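Local coordinates for CdiI immunity protein (PDB 5E3E) that binds the CdiA toxin of its own system, a nuclease of the RNase A superfamily, and probably blocks its activity to protect the producing cell, at residues Y17-Q20 with V24-G27; A50-L55 with K91-Q96; Y54-S59 with S85-L90. One frame throughout, in Å; residues are numbered along the deposited sequence.

Contact 1 (Y17-Q20 with V24-G27)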
loop_
_atom_site.group_PDB
_atom_site.type_symbol
_atom_site.label_atom_id
_atom_site.label_comp_id
_atom_site.label_asym_id
_atom_site.label_seq_id
_atom_site.Cartn_x
_atom_site.Cartn_y
_atom_site.Cartn_z
ATOM N N TYR A 17 -3.517 -2.287 -2.830
ATOM C CA TYR A 17 -3.233 -3.446 -3.642
ATOM C C TYR A 17 -1.736 -3.662 -3.707
ATOM O O TYR A 17 -1.291 -4.760 -3.375
ATOM C CB TYR A 17 -3.866 -3.353 -5.048
ATOM C CG TYR A 17 -5.335 -3.725 -4.998
ATOM C CD1 TYR A 17 -6.299 -2.809 -4.612
ATOM C CD2 TYR A 17 -5.739 -5.051 -5.291
ATOM C CE1 TYR A 17 -7.626 -3.183 -4.517
ATOM C CE2 TYR A 17 -7.055 -5.417 -5.240
ATOM C CZ TYR A 17 -7.999 -4.488 -4.854
ATOM O OH TYR A 17 -9.318 -4.873 -4.775
ATOM N N PHE A 18 -0.973 -2.657 -4.136
ATOM C CA PHE A 18 0.492 -2.788 -4.125
ATOM C C PHE A 18 1.098 -2.541 -2.763
ATOM O O PHE A 18 2.095 -1.852 -2.624
ATOM C CB PHE A 18 1.155 -1.984 -5.233
ATOM C CG PHE A 18 0.878 -2.520 -6.604
ATOM C CD1 PHE A 18 1.521 -3.646 -7.054
ATOM C CD2 PHE A 18 -0.076 -1.934 -7.420
ATOM C CE1 PHE A 18 1.266 -4.151 -8.321
ATOM C CE2 PHE A 18 -0.334 -2.438 -8.705
ATOM C CZ PHE A 18 0.338 -3.556 -9.133
ATOM N N ASN A 19 0.479 -3.138 -1.736
ATOM C CA ASN A 19 1.020 -3.129 -0.391
ATOM C C ASN A 19 2.262 -4.048 -0.315
ATOM O O ASN A 19 2.572 -4.759 -1.250
ATOM C CB ASN A 19 -0.050 -3.487 0.649
ATOM C CG ASN A 19 -0.499 -4.917 0.555
ATOM O OD1 ASN A 19 0.279 -5.830 0.790
ATOM N ND2 ASN A 19 -1.767 -5.133 0.200
ATOM N N GLN A 20 3.007 -3.996 0.794
ATOM C CA GLN A 20 4.237 -4.779 0.892
ATOM C C GLN A 20 4.020 -6.286 0.749
ATOM O O GLN A 20 4.964 -7.027 0.441
ATOM C CB GLN A 20 4.935 -4.525 2.234
ATOM C CG GLN A 20 5.567 -3.157 2.316
ATOM C CD GLN A 20 6.313 -2.923 3.622
ATOM O OE1 GLN A 20 6.888 -3.844 4.218
ATOM N NE2 GLN A 20 6.325 -1.679 4.066
ATOM N N VAL A 24 2.051 -12.201 -1.720
ATOM C CA VAL A 24 1.371 -13.240 -0.914
ATOM C C VAL A 24 -0.153 -13.159 -1.036
ATOM O O VAL A 24 -0.852 -14.172 -1.157
ATOM C CB VAL A 24 1.794 -13.133 0.565
ATOM C CG1 VAL A 24 1.273 -14.358 1.305
ATOM C CG2 VAL A 24 3.300 -13.031 0.634
ATOM N N LEU A 25 -0.672 -11.938 -1.074
ATOM C CA LEU A 25 -2.103 -11.724 -1.207
ATOM C C LEU A 25 -2.619 -11.997 -2.586
ATOM O O LEU A 25 -3.675 -12.606 -2.737
ATOM C CB LEU A 25 -2.497 -10.276 -0.891
ATOM C CG LEU A 25 -2.568 -9.919 0.563
ATOM C CD1 LEU A 25 -2.551 -8.386 0.690
ATOM C CD2 LEU A 25 -3.816 -10.538 1.191
ATOM N N PHE A 26 -1.906 -11.515 -3.605
ATOM C CA PHE A 26 -2.446 -11.545 -4.961
ATOM C C PHE A 26 -1.583 -12.287 -5.972
ATOM O O PHE A 26 -2.094 -12.930 -6.894
ATOM C CB PHE A 26 -2.653 -10.107 -5.457
ATOM C CG PHE A 26 -3.455 -9.239 -4.527
ATOM C CD1 PHE A 26 -4.784 -9.533 -4.251
ATOM C CD2 PHE A 26 -2.887 -8.124 -3.936
ATOM C CE1 PHE A 26 -5.550 -8.696 -3.443
ATOM C CE2 PHE A 26 -3.624 -7.300 -3.115
ATOM C CZ PHE A 26 -4.962 -7.576 -2.860
ATOM N N GLY A 27 -0.284 -12.149 -5.841
ATOM C CA GLY A 27 0.654 -12.752 -6.765
ATOM C C GLY A 27 1.521 -11.713 -7.399
ATOM O O GLY A 27 1.846 -10.697 -6.761
#
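Tyr17 and Phe26 meet across the loop between helix 8-17 and the short helix 22-25, which opens with an inverse gamma turn centred on Phe18. The two rings lie nearly parallel, their planes 20° apart, but they are slid so far that they barely overlap and their centroids stand 5.1 Å apart. Contact is made by Tyr17 CD2 and CE2: CD2 sits over a face of the Phe26 ring, 3.6 Å from Phe26 CZ. The other face is covered from within its own segment by Leu25 CB, 3.7 Å above the ring plane and over its centre, so the phenyl group lies between the tyrosine and a methylene. Phe26 CG stands anti to its carbonyl carbon (chi1 -52°), which directs the ring up to the turn, where Phe26 CE2 comes 3.5 Å from Tyr17 O. That same carbonyl closes the turn through a weak bond from Asn19 N.

Beyond the contact, Tyr17 OH is hydrogen-bonded to Glu40. Tyr63 of the toxin chain meets the Tyr17 ring edge-to-face and also packs on Phe26, while Leu25 touches Leu4 of the toxin, placing this corner at the interface of the complex. Asn19 spans the bend with its amide: OD1 accepts from Asp21 N, an Asx turn, and ND2 donates to Cys16 O. Held by both ends, the amide crosses Leu25 at about a right angle and receives a methyl group, Leu25 CD1, at 3.4 Å from Asn19 ND2.

Contact 2 (A50-L55 with K91-Q96)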
loop_
_atom_site.group_PDB
_atom_site.type_symbol
_atom_site.label_atom_id
_atom_site.label_comp_id
_atom_site.label_asym_id
_atom_site.label_seq_id
_atom_site.Cartn_x
_atom_site.Cartn_y
_atom_site.Cartn_z
ATOM N N ALA A 50 -8.382 7.751 -15.089
ATOM C CA ALA A 50 -8.363 9.225 -15.297
ATOM C C ALA A 50 -7.166 9.853 -14.606
ATOM O O ALA A 50 -6.524 10.731 -15.182
ATOM C CB ALA A 50 -9.651 9.869 -14.827
ATOM N N GLU A 51 -6.847 9.393 -13.397
ATOM C CA GLU A 51 -5.644 9.882 -12.686
ATOM C C GLU A 51 -4.335 9.521 -13.407
ATOM O O GLU A 51 -3.446 10.341 -13.515
ATOM C CB GLU A 51 -5.606 9.384 -11.239
ATOM C CG GLU A 51 -6.689 9.999 -10.388
ATOM C CD GLU A 51 -6.567 9.651 -8.894
ATOM O OE1 GLU A 51 -5.579 9.006 -8.490
ATOM O OE2 GLU A 51 -7.492 10.031 -8.152
ATOM N N ILE A 52 -4.229 8.298 -13.933
ATOM C CA ILE A 52 -3.097 7.967 -14.776
ATOM C C ILE A 52 -2.970 8.978 -15.917
ATOM O O ILE A 52 -1.870 9.422 -16.232
ATOM C CB ILE A 52 -3.193 6.541 -15.337
ATOM C CG1 ILE A 52 -3.037 5.548 -14.205
ATOM C CG2 ILE A 52 -2.189 6.369 -16.489
ATOM C CD1 ILE A 52 -3.022 4.068 -14.617
ATOM N N ASP A 53 -4.088 9.332 -16.552
ATOM C CA ASP A 53 -4.012 10.234 -17.678
ATOM C C ASP A 53 -3.552 11.624 -17.251
ATOM O O ASP A 53 -2.802 12.271 -17.991
ATOM C CB ASP A 53 -5.366 10.339 -18.377
ATOM C CG ASP A 53 -5.580 9.256 -19.381
ATOM O OD1 ASP A 53 -4.580 8.820 -20.002
ATOM O OD2 ASP A 53 -6.752 8.921 -19.602
ATOM N N TYR A 54 -3.971 12.072 -16.067
ATOM C CA TYR A 54 -3.522 13.385 -15.559
ATOM C C TYR A 54 -2.001 13.381 -15.392
ATOM O O TYR A 54 -1.339 14.399 -15.647
ATOM C CB TYR A 54 -4.172 13.759 -14.230
ATOM C CG TYR A 54 -5.552 14.344 -14.406
ATOM C CD1 TYR A 54 -5.717 15.582 -15.042
ATOM C CD2 TYR A 54 -6.669 13.712 -13.899
ATOM C CE1 TYR A 54 -6.976 16.134 -15.218
ATOM C CE2 TYR A 54 -7.926 14.250 -14.055
ATOM C CZ TYR A 54 -8.068 15.482 -14.716
ATOM O OH TYR A 54 -9.326 16.008 -14.908
ATOM N N LEU A 55 -1.449 12.246 -15.004
ATOM C CA LEU A 55 0.003 12.166 -14.858
ATOM C C LEU A 55 0.699 12.062 -16.183
ATOM O O LEU A 55 1.682 12.772 -16.391
ATOM C CB LEU A 55 0.424 10.985 -13.969
ATOM C CG LEU A 55 0.012 11.097 -12.485
ATOM C CD1 LEU A 55 0.430 9.826 -11.745
ATOM C CD2 LEU A 55 0.552 12.326 -11.777
ATOM N N LYS A 91 1.353 3.139 -18.485
ATOM C CA LYS A 91 0.670 2.761 -19.730
ATOM C C LYS A 91 0.270 1.285 -19.680
ATOM O O LYS A 91 -0.858 0.902 -20.134
ATOM C CB LYS A 91 1.554 3.025 -20.950
ATOM C CG LYS A 91 1.692 4.512 -21.279
ATOM C CD LYS A 91 2.465 4.694 -22.582
ATOM C CE LYS A 91 2.455 6.155 -23.023
ATOM N NZ LYS A 91 3.136 6.421 -24.333
ATOM N N HIS A 92 1.157 0.478 -19.097
ATOM C CA HIS A 92 0.849 -0.953 -18.867
ATOM C C HIS A 92 -0.357 -1.168 -17.911
ATOM O O HIS A 92 -1.250 -2.007 -18.192
ATOM C CB HIS A 92 2.093 -1.665 -18.336
ATOM C CG HIS A 92 1.840 -3.068 -17.907
ATOM N ND1 HIS A 92 1.655 -4.104 -18.796
ATOM C CD2 HIS A 92 1.722 -3.601 -16.677
ATOM C CE1 HIS A 92 1.459 -5.229 -18.128
ATOM N NE2 HIS A 92 1.537 -4.958 -16.837
ATOM N N ILE A 93 -0.401 -0.453 -16.792
ATOM C CA ILE A 93 -1.541 -0.570 -15.846
ATOM C C ILE A 93 -2.817 -0.233 -16.607
ATOM O O ILE A 93 -3.782 -0.965 -16.563
ATOM C CB ILE A 93 -1.409 0.371 -14.656
ATOM C CG1 ILE A 93 -0.232 -0.037 -13.760
ATOM C CG2 ILE A 93 -2.722 0.449 -13.854
ATOM C CD1 ILE A 93 0.039 1.010 -12.708
ATOM N N TYR A 94 -2.783 0.869 -17.333
ATOM C CA TYR A 94 -3.941 1.351 -18.076
ATOM C C TYR A 94 -4.459 0.238 -19.027
ATOM O O TYR A 94 -5.660 -0.073 -19.047
ATOM C CB TYR A 94 -3.545 2.618 -18.847
ATOM C CG TYR A 94 -4.685 3.452 -19.351
ATOM C CD1 TYR A 94 -5.389 3.045 -20.486
ATOM C CD2 TYR A 94 -5.052 4.651 -18.742
ATOM C CE1 TYR A 94 -6.425 3.785 -20.991
ATOM C CE2 TYR A 94 -6.097 5.423 -19.262
ATOM C CZ TYR A 94 -6.773 4.983 -20.385
ATOM O OH TYR A 94 -7.844 5.661 -20.976
ATOM N N LYS A 95 -3.554 -0.346 -19.797
ATOM C CA LYS A 95 -3.893 -1.393 -20.755
ATOM C C LYS A 95 -4.407 -2.677 -20.110
ATOM O O LYS A 95 -5.249 -3.375 -20.694
ATOM C CB LYS A 95 -2.672 -1.717 -21.618
ATOM C CG LYS A 95 -2.968 -2.486 -22.888
ATOM C CD LYS A 95 -1.725 -2.663 -23.768
ATOM C CE LYS A 95 -1.126 -1.356 -24.258
ATOM N NZ LYS A 95 0.214 -1.622 -24.867
ATOM N N GLN A 96 -3.848 -3.028 -18.955
ATOM C CA GLN A 96 -4.309 -4.192 -18.183
ATOM C C GLN A 96 -5.767 -4.103 -17.731
ATOM O O GLN A 96 -6.421 -5.129 -17.463
ATOM C CB GLN A 96 -3.383 -4.455 -16.988
ATOM C CG GLN A 96 -1.986 -4.923 -17.426
ATOM C CD GLN A 96 -1.972 -6.290 -18.101
ATOM O OE1 GLN A 96 -1.630 -6.406 -19.268
ATOM N NE2 GLN A 96 -2.314 -7.311 -17.380
#
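Ile52 CG1 is anti to the carbonyl carbon and the chain runs on extended (chi2 -176°), which carries CD1 out from helix 42-56 to CG2 and CB of Ile93. The CG2 branch of Ile52, anti to N, forks off to meet Tyr94. On helix 86-96, Tyr94 has CG anti to N (chi1 -164°), which swings its ring out across the gap between the helices.

Two apolar touches follow. Ile52 CD1 lies 3.7 Å from Ile93 CG2, the isoleucines meeting through a chain end on one side and the short branch on the other. Ile52 CG2 comes to the edge of the tyrosine, near the ring plane, 4.0 Å from Tyr94 CD2. One isoleucine thus touches two consecutive residues of the facing helix, a branch to each.

Farther from the core, Asp53 brings its carboxylate obliquely to the CE2 side of the ring. Asp53 OD2 is 3.6 Å from Tyr94 CE2 and 3.7 Å from Tyr94 OH, a van der Waals approach with no hydrogen bond; the flat groups are turned about midway between parallel and perpendicular. Lys49, one turn back from Asp53 on its helix, makes a cation-pi contact with the Tyr94 ring; the ring thus lies near both a positive and a negative group.

Ile52 also packs on Leu10 of helix 8-17, and Ile93 on Leu33 of helix 29-39. With short-segment axes 10.3 Å apart and running at 153°, helices 42-56 and 86-96 form an antiparallel pair, its apolar side turned to the interior of this all-alpha immunity protein.

Contact 3 (Y54-S59 with S85-L90)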
loop_
_atom_site.group_PDB
_atom_site.type_symbol
_atom_site.label_atom_id
_atom_site.label_comp_id
_atom_site.label_asym_id
_atom_site.label_seq_id
_atom_site.Cartn_x
_atom_site.Cartn_y
_atom_site.Cartn_z
ATOM N N TYR A 54 -3.971 12.072 -16.067
ATOM C CA TYR A 54 -3.522 13.385 -15.559
ATOM C C TYR A 54 -2.001 13.381 -15.392
ATOM O O TYR A 54 -1.339 14.399 -15.647
ATOM C CB TYR A 54 -4.172 13.759 -14.230
ATOM C CG TYR A 54 -5.552 14.344 -14.406
ATOM C CD1 TYR A 54 -5.717 15.582 -15.042
ATOM C CD2 TYR A 54 -6.669 13.712 -13.899
ATOM C CE1 TYR A 54 -6.976 16.134 -15.218
ATOM C CE2 TYR A 54 -7.926 14.250 -14.055
ATOM C CZ TYR A 54 -8.068 15.482 -14.716
ATOM O OH TYR A 54 -9.326 16.008 -14.908
ATOM N N LEU A 55 -1.449 12.246 -15.004
ATOM C CA LEU A 55 0.003 12.166 -14.858
ATOM C C LEU A 55 0.699 12.062 -16.183
ATOM O O LEU A 55 1.682 12.772 -16.391
ATOM C CB LEU A 55 0.424 10.985 -13.969
ATOM C CG LEU A 55 0.012 11.097 -12.485
ATOM C CD1 LEU A 55 0.430 9.826 -11.745
ATOM C CD2 LEU A 55 0.552 12.326 -11.777
ATOM N N LEU A 56 0.235 11.154 -17.051
ATOM C CA LEU A 56 0.908 10.900 -18.307
ATOM C C LEU A 56 0.952 12.170 -19.175
ATOM O O LEU A 56 1.931 12.404 -19.898
ATOM C CB LEU A 56 0.236 9.770 -19.093
ATOM C CG LEU A 56 0.336 8.355 -18.565
ATOM C CD1 LEU A 56 -0.471 7.429 -19.487
ATOM C CD2 LEU A 56 1.814 8.026 -18.462
ATOM N N ALA A 57 -0.097 12.972 -19.112
ATOM C CA ALA A 57 -0.220 14.144 -19.978
ATOM C C ALA A 57 0.787 15.213 -19.664
ATOM O O ALA A 57 1.021 16.096 -20.487
ATOM C CB ALA A 57 -1.629 14.745 -19.892
ATOM N N LEU A 58 1.385 15.164 -18.479
ATOM C CA LEU A 58 2.360 16.174 -18.102
ATOM C C LEU A 58 3.745 15.899 -18.706
ATOM O O LEU A 58 4.566 16.762 -18.692
ATOM C CB LEU A 58 2.494 16.212 -16.581
ATOM C CG LEU A 58 1.238 16.537 -15.777
ATOM C CD1 LEU A 58 1.551 16.492 -14.290
ATOM C CD2 LEU A 58 0.657 17.871 -16.193
ATOM N N SER A 59 4.013 14.692 -19.211
ATOM C CA SER A 59 5.364 14.338 -19.715
ATOM C C SER A 59 6.482 14.715 -18.755
ATOM O O SER A 59 7.455 15.378 -19.128
ATOM C CB SER A 59 5.683 14.927 -21.085
ATOM O OG SER A 59 4.733 14.508 -22.027
ATOM N N SER A 85 10.721 2.767 -17.500
ATOM C CA SER A 85 10.301 4.108 -17.073
ATOM C C SER A 85 8.974 4.022 -16.359
ATOM O O SER A 85 8.197 3.068 -16.541
ATOM C CB SER A 85 10.187 5.093 -18.256
ATOM O OG SER A 85 9.022 4.799 -19.046
ATOM N N SER A 86 8.678 5.057 -15.590
ATOM C CA SER A 86 7.406 5.180 -14.901
ATOM C C SER A 86 6.256 5.365 -15.910
ATOM O O SER A 86 5.179 4.798 -15.732
ATOM C CB SER A 86 7.457 6.310 -13.881
ATOM O OG SER A 86 8.486 6.082 -12.916
ATOM N N GLU A 87 6.480 6.133 -16.971
ATOM C CA GLU A 87 5.488 6.230 -18.063
ATOM C C GLU A 87 5.114 4.869 -18.596
ATOM O O GLU A 87 3.954 4.576 -18.821
ATOM C CB GLU A 87 6.051 7.060 -19.222
ATOM C CG GLU A 87 5.134 7.184 -20.432
ATOM C CD GLU A 87 5.748 7.961 -21.580
ATOM O OE1 GLU A 87 5.147 7.944 -22.676
ATOM O OE2 GLU A 87 6.793 8.618 -21.396
ATOM N N GLU A 88 6.099 4.041 -18.876
ATOM C CA GLU A 88 5.783 2.737 -19.477
ATOM C C GLU A 88 4.968 1.854 -18.500
ATOM O O GLU A 88 4.064 1.139 -18.907
ATOM C CB GLU A 88 7.023 2.036 -19.996
ATOM C CG GLU A 88 7.694 2.741 -21.175
ATOM C CD GLU A 88 6.760 3.120 -22.314
ATOM O OE1 GLU A 88 5.896 2.302 -22.679
ATOM O OE2 GLU A 88 6.872 4.254 -22.869
ATOM N N TRP A 89 5.282 1.891 -17.218
ATOM C CA TRP A 89 4.538 1.081 -16.262
ATOM C C TRP A 89 3.108 1.606 -16.181
ATOM O O TRP A 89 2.170 0.816 -16.174
ATOM C CB TRP A 89 5.162 1.063 -14.869
ATOM C CG TRP A 89 4.454 0.097 -13.990
ATOM C CD1 TRP A 89 4.145 -1.203 -14.307
ATOM C CD2 TRP A 89 3.886 0.335 -12.701
ATOM N NE1 TRP A 89 3.444 -1.791 -13.287
ATOM C CE2 TRP A 89 3.285 -0.869 -12.282
ATOM C CE3 TRP A 89 3.889 1.429 -11.829
ATOM C CZ2 TRP A 89 2.667 -1.001 -11.051
ATOM C CZ3 TRP A 89 3.263 1.296 -10.622
ATOM C CH2 TRP A 89 2.675 0.102 -10.232
ATOM N N LEU A 90 2.923 2.936 -16.120
ATOM C CA LEU A 90 1.549 3.458 -16.053
ATOM C C LEU A 90 0.737 3.076 -17.312
ATOM O O LEU A 90 -0.461 2.810 -17.201
ATOM C CB LEU A 90 1.517 4.972 -15.870
ATOM C CG LEU A 90 1.991 5.528 -14.526
ATOM C CD1 LEU A 90 1.919 7.045 -14.499
ATOM C CD2 LEU A 90 1.219 4.981 -13.378
#
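Leu55, on the last turns of helix 42-56, turns towards Leu90 and touches it methyl to methyl, Leu55 CD1 lying 4.2 Å from Leu90 CD1. The two side chains cross at about a right angle, a loose apolar touch on the buried side of the contact. Leu56, next in sequence, has the largest share of the buried surface, closely followed by Leu90. Its side chain leaves the backbone at an angle to the facing helix, but CG stands anti to the carbonyl carbon with the rest extended (chi2 177°), and this brings CD2 into the space between Glu87 and Leu90, one turn apart on helix 86-96. Leu56 CD2 is 4.0 Å from Glu87 CG and also 4.0 Å from Leu90 CB. Leu56 and Leu90 slide past each other in opposite directions, whereas Glu87 lies across the leucine and offers only its aliphatic part. The carboxylate of Glu87 is engaged by Lys91, in a salt bridge along the same helix. From Leu56 to Ser59 the chain makes a type I beta turn, and Ser59, with positive phi, has left helical geometry.

The facing helix starts here too: Ser85 is its N-cap, with Ser85 OG accepting from Glu88 N at 3.0 Å in a fairly straight bond (159°). Thus the C-terminal part of helix 42-56 lies against the first turns of helix 86-96. Helix 8-17 adjoins both, through Leu10 on Leu55 and Leu14 on Trp89, while helix 62-72 flanks the start of helix 86-96, where Asp62 accepts from Ser86 N and Leu65 and Leu69 pack on Ser86.

Overall arrangement
Contacts 2 and 3 are successive levels of one helix pair, 42-56 with 86-96, their centres about 7 Å apart. They share Tyr54 and Leu55 and join directly, Ile52 CD1 lying 3.8 Å from Leu90 O and Lys91 CG 4.0 Å from Leu56 CD1. Contact 1 is across the chain's centre from both, its centre about 19 Å from that of contact 2 and about 22 Å from that of contact 3. It nevertheless reaches contact 3 through the core, where the ring of Phe18 meets Trp89 edge-to-face. The toxin touches contact 1, and neither segment of contact 2 or contact 3.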